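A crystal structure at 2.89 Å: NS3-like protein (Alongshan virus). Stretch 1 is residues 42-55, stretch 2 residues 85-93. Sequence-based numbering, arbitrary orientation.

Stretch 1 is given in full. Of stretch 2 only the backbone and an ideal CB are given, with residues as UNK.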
ATOM      1  N   LEU A  42      16.481 -19.821   4.284  1.00 91.04           N
ATOM      2  CA  LEU A  42      16.164 -20.049   2.878  1.00 91.66           C
ATOM      3  C   LEU A  42      17.403 -20.226   2.007  1.00 92.27           C
ATOM      4  O   LEU A  42      17.267 -20.642   0.853  1.00 91.62           O
ATOM      5  CB  LEU A  42      15.320 -18.894   2.322  1.00 86.13           C
ATOM      6  CG  LEU A  42      13.861 -18.780   2.797  1.00 87.10           C
ATOM      7  CD1 LEU A  42      13.176 -17.569   2.163  1.00 73.19           C
ATOM      8  CD2 LEU A  42      13.061 -20.048   2.526  1.00 83.87           C
HETATM    9  N   MSE A  43      18.595 -19.929   2.522  1.00 93.36           N
HETATM   10  CA  MSE A  43      19.835 -20.231   1.808  1.00 93.03           C
HETATM   11  C   MSE A  43      20.177 -21.715   1.958  1.00 93.81           C
HETATM   12  O   MSE A  43      21.231 -22.176   1.520  1.00 93.18           O
HETATM   13  CB  MSE A  43      20.975 -19.345   2.314  1.00 91.62           C
HETATM   14  CG  MSE A  43      20.786 -17.870   1.960  1.00 96.86           C
HETATM   15 SE   MSE A  43      20.588 -17.521   0.044  1.00109.46          SE
HETATM   16  CE  MSE A  43      22.416 -17.859  -0.533  1.00106.53           C
ATOM     17  N   THR A  44      19.253 -22.452   2.575  1.00 99.55           N
ATOM     18  CA  THR A  44      19.384 -23.901   2.661  1.00101.46           C
ATOM     19  C   THR A  44      19.399 -24.534   1.276  1.00 97.41           C
ATOM     20  O   THR A  44      20.299 -25.314   0.947  1.00 96.43           O
ATOM     21  CB  THR A  44      18.229 -24.475   3.485  1.00 99.69           C
ATOM     22  OG1 THR A  44      18.363 -24.087   4.858  1.00106.84           O
ATOM     23  CG2 THR A  44      18.194 -26.000   3.385  1.00105.57           C
ATOM     24  N   TRP A  45      18.403 -24.198   0.447  1.00101.02           N
ATOM     25  CA  TRP A  45      18.146 -24.884  -0.812  1.00 97.74           C
ATOM     26  C   TRP A  45      18.189 -23.986  -2.040  1.00 91.04           C
ATOM     27  O   TRP A  45      18.261 -24.510  -3.154  1.00 93.31           O
ATOM     28  CB  TRP A  45      16.765 -25.573  -0.776  1.00101.98           C
ATOM     29  CG  TRP A  45      15.675 -24.705  -0.175  1.00103.19           C
ATOM     30  CD1 TRP A  45      15.244 -23.495  -0.636  1.00 97.43           C
ATOM     31  CD2 TRP A  45      14.889 -24.988   0.994  1.00105.54           C
ATOM     32  NE1 TRP A  45      14.247 -23.004   0.174  1.00 94.90           N
ATOM     33  CE2 TRP A  45      14.009 -23.903   1.180  1.00103.15           C
ATOM     34  CE3 TRP A  45      14.845 -26.053   1.899  1.00111.25           C
ATOM     35  CZ2 TRP A  45      13.097 -23.850   2.233  1.00108.35           C
ATOM     36  CZ3 TRP A  45      13.935 -25.999   2.948  1.00122.20           C
ATOM     37  CH2 TRP A  45      13.075 -24.904   3.104  1.00113.08           C
ATOM     38  N   SER A  46      18.133 -22.667  -1.883  1.00 87.31           N
ATOM     39  CA  SER A  46      18.095 -21.754  -3.013  1.00 86.04           C
ATOM     40  C   SER A  46      19.334 -20.862  -3.011  1.00 86.23           C
ATOM     41  O   SER A  46      20.042 -20.747  -2.007  1.00 86.55           O
ATOM     42  CB  SER A  46      16.819 -20.898  -2.989  1.00 79.23           C
ATOM     43  OG  SER A  46      16.941 -19.815  -2.082  1.00 81.87           O
ATOM     44  N   ASN A  47      19.583 -20.224  -4.160  1.00 86.39           N
ATOM     45  CA  ASN A  47      20.830 -19.507  -4.407  1.00 86.43           C
ATOM     46  C   ASN A  47      20.718 -17.995  -4.273  1.00 85.39           C
ATOM     47  O   ASN A  47      21.726 -17.339  -4.000  1.00 87.96           O
ATOM     48  CB  ASN A  47      21.352 -19.807  -5.818  1.00 88.08           C
ATOM     49  CG  ASN A  47      21.579 -21.282  -6.060  1.00 89.20           C
ATOM     50  OD1 ASN A  47      21.867 -22.043  -5.136  1.00 85.26           O
ATOM     51  ND2 ASN A  47      21.454 -21.695  -7.320  1.00102.81           N
ATOM     52  N   ARG A  48      19.544 -17.417  -4.511  1.00 83.02           N
ATOM     53  CA  ARG A  48      19.303 -16.004  -4.259  1.00 79.76           C
ATOM     54  C   ARG A  48      17.986 -15.856  -3.507  1.00 72.67           C
ATOM     55  O   ARG A  48      17.090 -16.694  -3.634  1.00 68.38           O
ATOM     56  CB  ARG A  48      19.226 -15.176  -5.551  1.00 83.22           C
ATOM     57  CG  ARG A  48      20.439 -15.265  -6.446  1.00 96.77           C
ATOM     58  CD  ARG A  48      20.457 -14.111  -7.444  1.00102.81           C
ATOM     59  NE  ARG A  48      21.718 -14.041  -8.174  1.00113.38           N
ATOM     60  CZ  ARG A  48      22.071 -13.040  -8.972  1.00118.68           C
ATOM     61  NH1 ARG A  48      21.261 -12.008  -9.156  1.00122.93           N
ATOM     62  NH2 ARG A  48      23.242 -13.071  -9.587  1.00118.62           N
ATOM     63  N   VAL A  49      17.862 -14.777  -2.738  1.00 70.12           N
ATOM     64  CA  VAL A  49      16.613 -14.463  -2.056  1.00 64.74           C
ATOM     65  C   VAL A  49      16.316 -12.981  -2.222  1.00 61.36           C
ATOM     66  O   VAL A  49      17.143 -12.130  -1.879  1.00 62.27           O
ATOM     67  CB  VAL A  49      16.639 -14.825  -0.559  1.00 63.56           C
ATOM     68  CG1 VAL A  49      15.447 -14.187   0.144  1.00 61.21           C
ATOM     69  CG2 VAL A  49      16.629 -16.328  -0.379  1.00 67.53           C
ATOM     70  N   TYR A  50      15.124 -12.678  -2.719  1.00 57.88           N
ATOM     71  CA  TYR A  50      14.697 -11.309  -2.961  1.00 58.04           C
ATOM     72  C   TYR A  50      13.811 -10.853  -1.818  1.00 53.58           C
ATOM     73  O   TYR A  50      12.934 -11.598  -1.375  1.00 58.74           O
ATOM     74  CB  TYR A  50      13.964 -11.208  -4.299  1.00 56.76           C
ATOM     75  CG  TYR A  50      14.909 -11.241  -5.477  1.00 55.70           C
ATOM     76  CD1 TYR A  50      15.413 -12.443  -5.971  1.00 58.52           C
ATOM     77  CD2 TYR A  50      15.307 -10.066  -6.091  1.00 58.64           C
ATOM     78  CE1 TYR A  50      16.287 -12.461  -7.053  1.00 60.05           C
ATOM     79  CE2 TYR A  50      16.180 -10.078  -7.170  1.00 59.89           C
ATOM     80  CZ  TYR A  50      16.663 -11.273  -7.643  1.00 60.58           C
ATOM     81  OH  TYR A  50      17.527 -11.262  -8.710  1.00 70.13           O
ATOM     82  N   VAL A  51      14.065  -9.651  -1.316  1.00 49.69           N
ATOM     83  CA  VAL A  51      13.311  -9.089  -0.204  1.00 55.58           C
ATOM     84  C   VAL A  51      12.658  -7.806  -0.688  1.00 55.25           C
ATOM     85  O   VAL A  51      13.328  -6.951  -1.276  1.00 55.15           O
ATOM     86  CB  VAL A  51      14.212  -8.825   1.017  1.00 57.58           C
ATOM     87  CG1 VAL A  51      13.373  -8.308   2.180  1.00 56.74           C
ATOM     88  CG2 VAL A  51      14.964 -10.094   1.417  1.00 55.34           C
ATOM     89  N   ALA A  52      11.359  -7.666  -0.440  1.00 57.38           N
ATOM     90  CA  ALA A  52      10.628  -6.535  -0.985  1.00 58.01           C
ATOM     91  C   ALA A  52       9.605  -6.022   0.017  1.00 53.10           C
ATOM     92  O   ALA A  52       8.990  -6.790   0.768  1.00 50.11           O
ATOM     93  CB  ALA A  52       9.923  -6.879  -2.298  1.00 52.51           C
ATOM     94  N   GLY A  53       9.423  -4.711   0.002  1.00 51.92           N
ATOM     95  CA  GLY A  53       8.449  -4.054   0.832  1.00 54.93           C
ATOM     96  C   GLY A  53       7.814  -2.895   0.102  1.00 54.39           C
ATOM     97  O   GLY A  53       8.370  -2.343  -0.849  1.00 53.55           O
ATOM     98  N   PRO A  54       6.656  -2.485   0.560  1.00 55.33           N
ATOM     99  CA  PRO A  54       5.842  -1.550  -0.224  1.00 55.76           C
ATOM    100  C   PRO A  54       6.574  -0.275  -0.614  1.00 59.26           C
ATOM    101  O   PRO A  54       6.848  -0.059  -1.798  1.00 65.35           O
ATOM    102  CB  PRO A  54       4.655  -1.268   0.705  1.00 61.97           C
ATOM    103  CG  PRO A  54       5.169  -1.571   2.095  1.00 63.70           C
ATOM    104  CD  PRO A  54       6.136  -2.693   1.927  1.00 60.14           C
ATOM    105  N   THR A  55       6.900   0.575   0.348  1.00 65.79           N
ATOM    106  CA  THR A  55       7.586   1.827   0.063  1.00 65.21           C
ATOM    107  C   THR A  55       9.089   1.669   0.293  1.00 67.22           C
ATOM    108  O   THR A  55       9.562   0.657   0.814  1.00 67.05           O
ATOM    109  CB  THR A  55       6.994   2.958   0.912  1.00 64.31           C
ATOM    110  OG1 THR A  55       7.749   4.161   0.720  1.00 79.95           O
ATOM    111  CG2 THR A  55       6.970   2.577   2.377  1.00 70.17           C
ATOM    112  N   UNK A  85      27.687  -8.850  -9.073  1.00 90.59           N
ATOM    113  CA  UNK A  85      26.719  -9.914  -8.844  1.00102.05           C
ATOM    114  C   UNK A  85      26.214  -9.785  -7.413  1.00113.83           C
ATOM    115  O   UNK A  85      26.654  -8.899  -6.681  1.00115.41           O
ATOM    116  CB  UNK A  85      27.331 -11.293  -9.095  1.00102.05           C
ATOM    117  N   UNK A  86      25.290 -10.658  -7.013  1.00114.12           N
ATOM    118  CA  UNK A  86      24.663 -10.549  -5.702  1.00104.39           C
ATOM    119  C   UNK A  86      24.044 -11.888  -5.319  1.00103.95           C
ATOM    120  O   UNK A  86      23.986 -12.819  -6.123  1.00102.25           O
ATOM    121  CB  UNK A  86      23.606  -9.443  -5.693  1.00104.39           C
ATOM    122  N   UNK A  87      23.578 -11.967  -4.067  1.00100.57           N
ATOM    123  CA  UNK A  87      22.914 -13.165  -3.552  1.00 95.27           C
ATOM    124  C   UNK A  87      21.690 -12.887  -2.688  1.00 87.05           C
ATOM    125  O   UNK A  87      20.911 -13.816  -2.458  1.00 85.11           O
ATOM    126  CB  UNK A  87      23.916 -13.988  -2.740  1.00 95.27           C
ATOM    127  N   UNK A  88      21.488 -11.669  -2.191  1.00 81.43           N
ATOM    128  CA  UNK A  88      20.277 -11.293  -1.464  1.00 74.35           C
ATOM    129  C   UNK A  88      19.960  -9.864  -1.883  1.00 74.58           C
ATOM    130  O   UNK A  88      20.713  -8.942  -1.555  1.00 79.92           O
ATOM    131  CB  UNK A  88      20.450 -11.417   0.051  1.00 74.35           C
ATOM    132  N   UNK A  89      18.852  -9.673  -2.594  1.00 69.57           N
ATOM    133  CA  UNK A  89      18.446  -8.357  -3.077  1.00 67.28           C
ATOM    134  C   UNK A  89      17.272  -7.874  -2.238  1.00 61.67           C
ATOM    135  O   UNK A  89      16.347  -8.643  -1.952  1.00 61.07           O
ATOM    136  CB  UNK A  89      18.078  -8.399  -4.562  1.00 67.28           C
ATOM    137  N   UNK A  90      17.311  -6.613  -1.832  1.00 58.98           N
ATOM    138  CA  UNK A  90      16.173  -5.966  -1.201  1.00 59.84           C
ATOM    139  C   UNK A  90      15.735  -4.825  -2.103  1.00 59.75           C
ATOM    140  O   UNK A  90      16.569  -4.078  -2.628  1.00 61.79           O
ATOM    141  CB  UNK A  90      16.515  -5.468   0.204  1.00 59.84           C
ATOM    142  N   UNK A  91      14.428  -4.682  -2.263  1.00 59.28           N
ATOM    143  CA  UNK A  91      13.864  -3.646  -3.109  1.00 59.97           C
ATOM    144  C   UNK A  91      12.427  -3.423  -2.646  1.00 57.53           C
ATOM    145  O   UNK A  91      12.065  -3.813  -1.535  1.00 60.01           O
ATOM    146  CB  UNK A  91      13.929  -4.027  -4.589  1.00 59.97           C
ATOM    147  N   UNK A  92      11.627  -2.764  -3.471  1.00 58.39           N
ATOM    148  CA  UNK A  92      10.216  -2.559  -3.178  1.00 56.18           C
ATOM    149  C   UNK A  92       9.372  -3.550  -3.973  1.00 54.61           C
ATOM    150  O   UNK A  92       9.851  -4.203  -4.903  1.00 54.51           O
ATOM    151  CB  UNK A  92       9.800  -1.121  -3.495  1.00 56.18           C
ATOM    152  N   UNK A  93       8.100  -3.667  -3.584  1.00 55.44           N
ATOM    153  CA  UNK A  93       7.163  -4.481  -4.351  1.00 54.36           C
ATOM    154  C   UNK A  93       7.197  -4.091  -5.819  1.00 50.06           C
ATOM    155  O   UNK A  93       7.499  -4.907  -6.694  1.00 52.32           O
ATOM    156  CB  UNK A  93       5.744  -4.338  -3.797  1.00 54.36           C
TER

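Stretch 2 runs parallel to strand 48-53, and six backbone hydrogen bonds fix the register, from Val49 N to the O of position 87 (3.2 Å) through to the N of position 93 to Gly53 O (3.1 Å).

Position 85 lies at the end of the Arg48 side chain. Its CB is 4.5 Å from Arg48 NH2 and points sideways. An acid could meet the charge; a polar or aliphatic chain could lie beside it. It is Leu85. Its CD1 sits 3.0 Å from Arg48 NH2, near the guanidinium plane, a tight nitrogen-to-carbon contact, not a hydrogen bond.

Position 86 has an extended backbone and a sideways CB, 4.9 Å from Arg48 NH1. Stretch 1 sets little limit here, so many residues would suit, small or large. It is Ala86. Its O lies over one face of the Arg48 guanidinium, 3.3 Å from NE, but the angle is too poor for a hydrogen bond.

Position 87 has its CB 4.2 Å from Asn47 O and 4.7 Å from Met43 CE. A long, flexible chain with an aliphatic stem would suit. It is Arg87. Its CD rests 3.6 Å from both Met43 CE (selenomethionine) and Asn47 O.

Position 88 begins the strand. The extended backbone favours beta-branched residues, and Val49 and Val51 on the same face favour apolar ones. It is Val88, whose CG2 is 4.3 Å from Val49 CB.

Position 89 points to the other face, beside the Tyr50 ring. Val, Ile or Leu would suit. It is Val89, with CB 3.6 Å from Tyr50 CD2.

Position 90 returns to the face of Val51. An apolar, beta-branched residue again fits. It is Val90, and its CG1 packs 3.5 Å from Val51 CB.

Position 91 shares a face with Ala52, whose small side chain leaves room; Val, Thr or Ser could fit. It is Thr91. Its OG1 is hydrogen-bonded elsewhere in the structure.

Position 92 has its CB crowded by Gly53 O (3.2 Å), which leaves little room for bulk there. It precedes a helix, so a short side chain that can accept a hydrogen bond, Ser, Thr, Asp or Asn, would suit. It is Thr92, an N-cap whose side chain caps a backbone N just past the stretch.

Position 93 has helical angles. CB is sideways, near Gly53 and Pro54, so a flat ring could cover them. It is His93. Gly53 CA lies over its ring face, 4.1 Å from the centroid, a CH-pi contact.

Stretch 2, residues 85-93: LARVVVTTH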
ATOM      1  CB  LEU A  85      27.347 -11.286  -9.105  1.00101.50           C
ATOM      2  CG  LEU A  85      26.388 -12.383  -9.581  1.00103.43           C
ATOM      3  CD1 LEU A  85      25.723 -12.028 -10.909  1.00102.58           C
ATOM      4  CD2 LEU A  85      27.119 -13.717  -9.695  1.00 95.94           C
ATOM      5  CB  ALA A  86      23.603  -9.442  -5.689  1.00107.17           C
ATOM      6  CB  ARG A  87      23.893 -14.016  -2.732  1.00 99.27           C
ATOM      7  CG  ARG A  87      24.558 -15.139  -3.513  1.00101.99           C
ATOM      8  CD  ARG A  87      24.903 -16.328  -2.624  1.00104.50           C
ATOM      9  NE  ARG A  87      25.909 -16.017  -1.611  1.00109.59           N
ATOM     10  CZ  ARG A  87      27.214 -15.943  -1.851  1.00114.48           C
ATOM     11  NH1 ARG A  87      27.678 -16.142  -3.074  1.00113.45           N
ATOM     12  NH2 ARG A  87      28.055 -15.662  -0.868  1.00113.65           N
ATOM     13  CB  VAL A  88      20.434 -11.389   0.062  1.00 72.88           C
ATOM     14  CG1 VAL A  88      19.417 -10.488   0.751  1.00 65.82           C
ATOM     15  CG2 VAL A  88      20.269 -12.828   0.531  1.00 75.32           C
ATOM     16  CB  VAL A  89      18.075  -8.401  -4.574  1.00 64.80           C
ATOM     17  CG1 VAL A  89      17.765  -6.997  -5.091  1.00 64.64           C
ATOM     18  CG2 VAL A  89      19.186  -9.046  -5.376  1.00 67.87           C
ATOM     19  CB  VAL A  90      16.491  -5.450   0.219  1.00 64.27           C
ATOM     20  CG1 VAL A  90      16.893  -6.591   1.128  1.00 63.88           C
ATOM     21  CG2 VAL A  90      17.566  -4.390   0.169  1.00 72.81           C
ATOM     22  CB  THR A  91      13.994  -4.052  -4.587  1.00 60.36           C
ATOM     23  OG1 THR A  91      13.191  -3.197  -5.409  1.00 60.26           O
ATOM     24  CG2 THR A  91      13.607  -5.506  -4.804  1.00 54.74           C
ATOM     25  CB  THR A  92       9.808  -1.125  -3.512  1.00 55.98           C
ATOM     26  OG1 THR A  92       9.705  -0.977  -4.937  1.00 55.32           O
ATOM     27  CG2 THR A  92      10.851  -0.161  -2.991  1.00 56.09           C
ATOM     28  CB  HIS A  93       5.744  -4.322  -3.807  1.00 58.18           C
ATOM     29  CG  HIS A  93       5.534  -4.937  -2.456  1.00 52.78           C
ATOM     30  ND1 HIS A  93       4.571  -4.488  -1.579  1.00 52.91           N
ATOM     31  CD2 HIS A  93       6.139  -5.985  -1.845  1.00 50.43           C
ATOM     32  CE1 HIS A  93       4.598  -5.223  -0.483  1.00 56.08           C
ATOM     33  NE2 HIS A  93       5.539  -6.140  -0.619  1.00 52.91           N
TER
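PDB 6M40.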